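Local coordinates for nitrogen regulatory protein P-II (PDB 5D4N) that binds adenine nucleotides and bicarbonate as a carboxysome-associated PII-like signalling protein, and hydrolyses ADP, at the adenosine monophosphate site. Sequence-based numbering; all coordinates share one arbitrary frame. Chains: chain A/B, Nitrogen regulatory protein P-II.

The adenosine monophosphate site. Residues chain A 35-37, 67-69, 105-106; chain B 15, 44-48, 51, 63, 90-92, 94. With AMP (adenosine monophosphate), chain C.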
ATOM      1  N   GLY A  35      -6.975 -14.474   3.205  1.00 28.96           N
ATOM      2  CA  GLY A  35      -6.427 -13.631   4.245  1.00 26.58           C
ATOM      3  C   GLY A  35      -6.544 -12.173   3.862  1.00 25.61           C
ATOM      4  O   GLY A  35      -6.928 -11.842   2.736  1.00 23.60           O
ATOM      5  N   TYR A  36      -6.279 -11.300   4.836  1.00 23.90           N
ATOM      6  CA  TYR A  36      -6.313  -9.875   4.579  1.00 22.29           C
ATOM      7  C   TYR A  36      -5.572  -9.169   5.686  1.00 23.26           C
ATOM      8  O   TYR A  36      -5.379  -9.733   6.761  1.00 23.23           O
ATOM      9  CB  TYR A  36      -7.761  -9.329   4.412  1.00 23.15           C
ATOM     10  CG  TYR A  36      -8.691  -9.643   5.560  1.00 23.96           C
ATOM     11  CD1 TYR A  36      -8.606  -8.948   6.764  1.00 25.75           C
ATOM     12  CD2 TYR A  36      -9.671 -10.621   5.438  1.00 25.25           C
ATOM     13  CE1 TYR A  36      -9.488  -9.220   7.817  1.00 27.55           C
ATOM     14  CE2 TYR A  36     -10.563 -10.896   6.475  1.00 25.29           C
ATOM     15  CZ  TYR A  36     -10.452 -10.206   7.669  1.00 29.04           C
ATOM     16  OH  TYR A  36     -11.324 -10.465   8.695  1.00 30.46           O
ATOM     17  N   THR A  37      -5.098  -7.947   5.390  1.00 20.16           N
ATOM     18  CA  THR A  37      -4.389  -7.131   6.367  1.00 18.75           C
ATOM     19  C   THR A  37      -5.087  -5.788   6.466  1.00 22.90           C
ATOM     20  O   THR A  37      -5.459  -5.246   5.441  1.00 23.82           O
ATOM     21  CB  THR A  37      -2.932  -6.958   5.896  1.00 21.85           C
ATOM     22  OG1 THR A  37      -2.310  -8.256   5.875  1.00 20.32           O
ATOM     23  CG2 THR A  37      -2.134  -6.038   6.832  1.00 22.00           C
ATOM     24  N   ILE A  67      -6.148  -4.668   2.889  1.00 19.16           N
ATOM     25  CA  ILE A  67      -5.274  -5.111   1.813  1.00 18.47           C
ATOM     26  C   ILE A  67      -5.586  -6.582   1.644  1.00 20.42           C
ATOM     27  O   ILE A  67      -5.460  -7.352   2.605  1.00 21.57           O
ATOM     28  CB  ILE A  67      -3.776  -4.931   2.205  1.00 19.80           C
ATOM     29  CG1 ILE A  67      -3.433  -3.455   2.447  1.00 21.71           C
ATOM     30  CG2 ILE A  67      -2.868  -5.554   1.129  1.00 21.40           C
ATOM     31  CD1 ILE A  67      -2.045  -3.297   3.155  1.00 25.37           C
ATOM     32  N   ALA A  68      -5.969  -6.983   0.433  1.00 18.69           N
ATOM     33  CA  ALA A  68      -6.322  -8.364   0.224  1.00 19.98           C
ATOM     34  C   ALA A  68      -5.725  -8.910  -1.049  1.00 21.44           C
ATOM     35  O   ALA A  68      -6.099  -8.456  -2.131  1.00 21.51           O
ATOM     36  CB  ALA A  68      -7.849  -8.509   0.207  1.00 22.17           C
ATOM     37  N   ALA A  69      -4.768  -9.867  -0.924  1.00 20.42           N
ATOM     38  CA  ALA A  69      -4.202 -10.541  -2.092  1.00 21.66           C
ATOM     39  C   ALA A  69      -5.168 -11.644  -2.466  1.00 23.05           C
ATOM     40  O   ALA A  69      -5.520 -12.496  -1.637  1.00 21.86           O
ATOM     41  CB  ALA A  69      -2.827 -11.143  -1.759  1.00 22.27           C
ATOM     42  N   LYS A 105      -1.210 -20.502  -0.914  1.00 30.05           N
ATOM     43  CA  LYS A 105      -1.565 -19.729   0.273  1.00 30.02           C
ATOM     44  C   LYS A 105      -2.712 -18.757   0.021  1.00 30.42           C
ATOM     45  O   LYS A 105      -3.310 -18.254   0.970  1.00 31.03           O
ATOM     46  CB  LYS A 105      -0.364 -18.897   0.714  1.00 32.48           C
ATOM     47  CG  LYS A 105       0.501 -19.524   1.767  1.00 40.02           C
ATOM     48  CD  LYS A 105       1.299 -18.441   2.471  1.00 39.11           C
ATOM     49  CE  LYS A 105       0.651 -17.966   3.758  1.00 45.40           C
ATOM     50  NZ  LYS A 105       1.658 -17.541   4.738  1.00 37.39           N
ATOM     51  N   PHE A 106      -2.970 -18.438  -1.257  1.00 26.36           N
ATOM     52  CA  PHE A 106      -3.932 -17.413  -1.644  1.00 24.45           C
ATOM     53  C   PHE A 106      -5.149 -17.904  -2.410  1.00 30.60           C
ATOM     54  O   PHE A 106      -6.161 -17.211  -2.457  1.00 29.89           O
ATOM     55  CB  PHE A 106      -3.213 -16.355  -2.505  1.00 24.20           C
ATOM     56  CG  PHE A 106      -2.008 -15.763  -1.802  1.00 23.44           C
ATOM     57  CD1 PHE A 106      -2.168 -14.781  -0.827  1.00 24.32           C
ATOM     58  CD2 PHE A 106      -0.728 -16.265  -2.035  1.00 25.90           C
ATOM     59  CE1 PHE A 106      -1.071 -14.298  -0.117  1.00 24.32           C
ATOM     60  CE2 PHE A 106       0.376 -15.773  -1.333  1.00 26.01           C
ATOM     61  CZ  PHE A 106       0.201 -14.767  -0.398  1.00 23.13           C
TER
ATOM     62  N   ILE B  15       4.822  -8.761   5.082  1.00 20.20           N
ATOM     63  CA  ILE B  15       3.930  -8.679   6.236  1.00 20.33           C
ATOM     64  C   ILE B  15       4.263  -9.828   7.161  1.00 21.69           C
ATOM     65  O   ILE B  15       4.287 -10.987   6.736  1.00 21.98           O
ATOM     66  CB  ILE B  15       2.443  -8.729   5.802  1.00 22.14           C
ATOM     67  CG1 ILE B  15       2.123  -7.523   4.851  1.00 22.50           C
ATOM     68  CG2 ILE B  15       1.535  -8.702   7.084  1.00 23.52           C
ATOM     69  CD1 ILE B  15       0.788  -7.690   4.073  1.00 23.99           C
ATOM     70  N   GLY B  44      -5.175  -8.372  11.049  1.00 27.40           N
ATOM     71  CA  GLY B  44      -5.279  -9.172   9.849  1.00 26.62           C
ATOM     72  C   GLY B  44      -5.826 -10.550  10.108  1.00 30.88           C
ATOM     73  O   GLY B  44      -5.901 -10.972  11.256  1.00 33.38           O
ATOM     74  N   LYS B  45      -6.211 -11.218   9.041  1.00 26.16           N
ATOM     75  CA  LYS B  45      -6.710 -12.593   9.079  1.00 28.56           C
ATOM     76  C   LYS B  45      -5.720 -13.417   8.283  1.00 31.52           C
ATOM     77  O   LYS B  45      -5.392 -13.081   7.149  1.00 28.22           O
ATOM     78  CB  LYS B  45      -8.078 -12.690   8.385  1.00 31.16           C
ATOM     79  CG  LYS B  45      -8.622 -14.140   8.302  1.00 40.63           C
ATOM     80  CD  LYS B  45     -10.085 -14.179   7.895  1.00 47.36           C
ATOM     81  CE  LYS B  45     -10.584 -15.568   7.569  1.00 50.91           C
ATOM     82  NZ  LYS B  45     -10.124 -16.018   6.226  1.00 62.19           N
ATOM     83  N   GLY B  46      -5.324 -14.561   8.829  1.00 31.24           N
ATOM     84  CA  GLY B  46      -4.444 -15.461   8.101  1.00 31.91           C
ATOM     85  C   GLY B  46      -4.845 -16.891   8.388  1.00 35.98           C
ATOM     86  O   GLY B  46      -5.851 -17.123   9.059  1.00 35.65           O
ATOM     87  N   SER B  47      -4.049 -17.835   7.903  1.00 32.79           N
ATOM     88  CA  SER B  47      -4.331 -19.266   8.043  1.00 35.73           C
ATOM     89  C   SER B  47      -4.314 -19.782   9.486  1.00 46.55           C
ATOM     90  O   SER B  47      -4.922 -20.821   9.764  1.00 48.43           O
ATOM     91  CB  SER B  47      -3.388 -20.078   7.162  1.00 38.26           C
ATOM     92  OG  SER B  47      -2.044 -19.878   7.556  1.00 44.63           O
ATOM     93  N   HIS B  48      -3.633 -19.061  10.395  1.00 46.39           N
ATOM     94  CA  HIS B  48      -3.503 -19.443  11.804  1.00 49.79           C
ATOM     95  C   HIS B  48      -4.601 -18.855  12.691  1.00 55.80           C
ATOM     96  O   HIS B  48      -4.899 -19.413  13.744  1.00 58.34           O
ATOM     97  CB  HIS B  48      -2.101 -19.089  12.334  1.00 50.90           C
ATOM     98  N   TYR B  51      -5.334 -11.468  14.060  1.00 45.83           N
ATOM     99  CA  TYR B  51      -4.391 -10.608  14.778  1.00 53.65           C
ATOM    100  C   TYR B  51      -5.126  -9.303  15.070  1.00 84.74           C
ATOM    101  O   TYR B  51      -5.721  -8.731  14.153  1.00 47.41           O
ATOM    102  CB  TYR B  51      -3.153 -10.295  13.937  1.00 52.60           C
ATOM    103  CG  TYR B  51      -2.264 -11.481  13.662  1.00 52.50           C
ATOM    104  CD1 TYR B  51      -2.505 -12.321  12.579  1.00 53.44           C
ATOM    105  CD2 TYR B  51      -1.136 -11.725  14.442  1.00 53.03           C
ATOM    106  CE1 TYR B  51      -1.664 -13.394  12.295  1.00 52.80           C
ATOM    107  CE2 TYR B  51      -0.284 -12.794  14.165  1.00 53.66           C
ATOM    108  CZ  TYR B  51      -0.542 -13.614  13.076  1.00 58.97           C
ATOM    109  OH  TYR B  51       0.281 -14.672  12.790  1.00 60.73           O
ATOM    110  N   LEU B  63       1.317  -7.193  14.114  1.00 34.25           N
ATOM    111  CA  LEU B  63       1.773  -7.385  12.735  1.00 30.33           C
ATOM    112  C   LEU B  63       2.328  -6.081  12.234  1.00 27.44           C
ATOM    113  O   LEU B  63       1.843  -5.003  12.597  1.00 27.07           O
ATOM    114  CB  LEU B  63       0.652  -7.787  11.733  1.00 29.84           C
ATOM    115  CG  LEU B  63       0.098  -9.179  11.815  1.00 36.13           C
ATOM    116  CD1 LEU B  63      -1.145  -9.265  10.964  1.00 35.59           C
ATOM    117  CD2 LEU B  63       1.146 -10.224  11.391  1.00 37.21           C
ATOM    118  N   SER B  90       4.310 -17.354  10.032  1.00 27.66           N
ATOM    119  CA  SER B  90       3.240 -16.658   9.328  0.50 26.66           C
ATOM    120  C   SER B  90       3.794 -15.429   8.604  1.00 29.17           C
ATOM    121  O   SER B  90       4.807 -14.842   9.007  1.00 29.14           O
ATOM    122  CB  SER B  90       2.152 -16.226  10.307  0.50 30.86           C
ATOM    123  OG  SER B  90       2.644 -15.342  11.301  0.50 40.69           O
ATOM    124  N   GLY B  91       3.117 -15.043   7.546  1.00 24.09           N
ATOM    125  CA  GLY B  91       3.515 -13.847   6.827  1.00 23.25           C
ATOM    126  C   GLY B  91       3.552 -14.054   5.341  1.00 24.18           C
ATOM    127  O   GLY B  91       3.482 -15.182   4.855  1.00 23.38           O
ATOM    128  N   VAL B  92       3.537 -12.939   4.644  1.00 20.99           N
ATOM    129  CA  VAL B  92       3.452 -12.985   3.200  1.00 20.27           C
ATOM    130  C   VAL B  92       4.363 -11.933   2.604  1.00 22.28           C
ATOM    131  O   VAL B  92       4.676 -10.926   3.245  1.00 21.87           O
ATOM    132  CB  VAL B  92       1.991 -12.756   2.701  1.00 23.79           C
ATOM    133  CG1 VAL B  92       1.064 -13.933   3.062  1.00 24.73           C
ATOM    134  CG2 VAL B  92       1.448 -11.427   3.227  1.00 23.09           C
ATOM    135  N   PHE B  94       4.527  -9.612  -1.010  1.00 19.57           N
ATOM    136  CA  PHE B  94       3.906  -9.239  -2.274  1.00 19.19           C
ATOM    137  C   PHE B  94       4.936  -8.455  -3.062  1.00 22.51           C
ATOM    138  O   PHE B  94       5.508  -7.489  -2.542  1.00 24.34           O
ATOM    139  CB  PHE B  94       2.710  -8.334  -2.027  1.00 20.72           C
ATOM    140  CG  PHE B  94       1.639  -8.895  -1.118  1.00 19.82           C
ATOM    141  CD1 PHE B  94       1.340 -10.254  -1.116  1.00 21.45           C
ATOM    142  CD2 PHE B  94       0.931  -8.056  -0.262  1.00 21.49           C
ATOM    143  CE1 PHE B  94       0.310 -10.762  -0.305  1.00 22.75           C
ATOM    144  CE2 PHE B  94      -0.089  -8.567   0.542  1.00 21.20           C
ATOM    145  CZ  PHE B  94      -0.396  -9.894   0.512  1.00 20.76           C
TER
HETATM  146  P   AMP C 201      -0.613 -16.432   7.493  1.00 29.43           P
HETATM  147  O1P AMP C 201      -1.650 -17.153   6.643  1.00 30.67           O
HETATM  148  O2P AMP C 201      -0.704 -16.929   8.924  1.00 32.42           O
HETATM  149  O3P AMP C 201       0.766 -16.457   6.929  1.00 27.33           O
HETATM  150  O5' AMP C 201      -1.105 -14.900   7.592  1.00 28.23           O
HETATM  151  C5' AMP C 201      -0.360 -13.968   8.409  1.00 27.12           C
HETATM  152  C4' AMP C 201      -0.788 -12.568   8.049  1.00 22.88           C
HETATM  153  O4' AMP C 201      -0.428 -12.285   6.688  1.00 22.35           O
HETATM  154  C3' AMP C 201      -2.295 -12.337   8.091  1.00 22.89           C
HETATM  155  O3' AMP C 201      -2.770 -12.145   9.417  1.00 25.63           O
HETATM  156  C2' AMP C 201      -2.421 -11.087   7.211  1.00 20.52           C
HETATM  157  O2' AMP C 201      -2.034  -9.946   7.968  1.00 21.73           O
HETATM  158  C1' AMP C 201      -1.376 -11.392   6.116  1.00 22.07           C
HETATM  159  N9  AMP C 201      -1.966 -12.055   4.956  1.00 21.49           N
HETATM  160  C8  AMP C 201      -2.100 -13.405   4.735  1.00 22.18           C
HETATM  161  N7  AMP C 201      -2.744 -13.704   3.633  1.00 22.01           N
HETATM  162  C5  AMP C 201      -3.079 -12.465   3.106  1.00 20.39           C
HETATM  163  C6  AMP C 201      -3.785 -12.086   1.947  1.00 21.58           C
HETATM  164  N6  AMP C 201      -4.310 -12.972   1.081  1.00 21.79           N
HETATM  165  N1  AMP C 201      -3.914 -10.759   1.698  1.00 20.90           N
HETATM  166  C2  AMP C 201      -3.392  -9.878   2.562  1.00 21.17           C
HETATM  167  N3  AMP C 201      -2.740 -10.117   3.708  1.00 20.32           N
HETATM  168  C4  AMP C 201      -2.598 -11.440   3.910  1.00 18.68           C
HETATM  169  O   HOH W   1      -4.152 -15.638   2.083  1.00 31.35           O
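The adenine of AMP lies between two chains, with the backbone of A:Gly35 over the face of its six-membered ring and CG1 of B:Val92 over the face of the five-membered ring, 3.9 Å from its centroid. B:Phe94 stands edge-to-face to the purine, the planes 79° apart, and its in-plane rim meets AMP C2 through CZ. The A:Phe106 ring turns its edge to the exocyclic amine N6, while A:Lys105 CB covers one of its faces. On the A:Tyr36 ring, B:Lys45 CB packs over one face toward the rim. An alanine at A:Tyr36 would remove this ring and would probably loosen the B:Lys45 strand, whose carbonyl borders the ribose.

The N1/N6 edge of the adenine is read by the backbone of A:Ala69: A:Ala69 N donates to AMP N1 at 2.9 Å, nearly straight at 174°, and N6 returns a bond to a lone pair of A:Ala69 O. A water joins N6 and N7 to A:Lys105 O. A:Thr37 OG1, anti to the carbonyl carbon (chi1 -63°), is thereby placed to bond both AMP N3 and the ribose 2'-hydroxyl AMP O2', the latter at 2.7 Å, which should help fix the sugar relative to the base. At the phosphate, B:Ser47 grips O1P with both N and OG; AMP O3P takes B:Gly91 N and a salt bridge from A:Lys105 NZ at 2.6 Å, whose chain bends at chi3 and chi4 and also bonds B:Gly91 O.

The nucleotide is almost wholly buried in this intersubunit cleft of the PII-type trimer, between strands 36-40 and 63-70 of chain A and strands 42-46 and 92-102 of chain B.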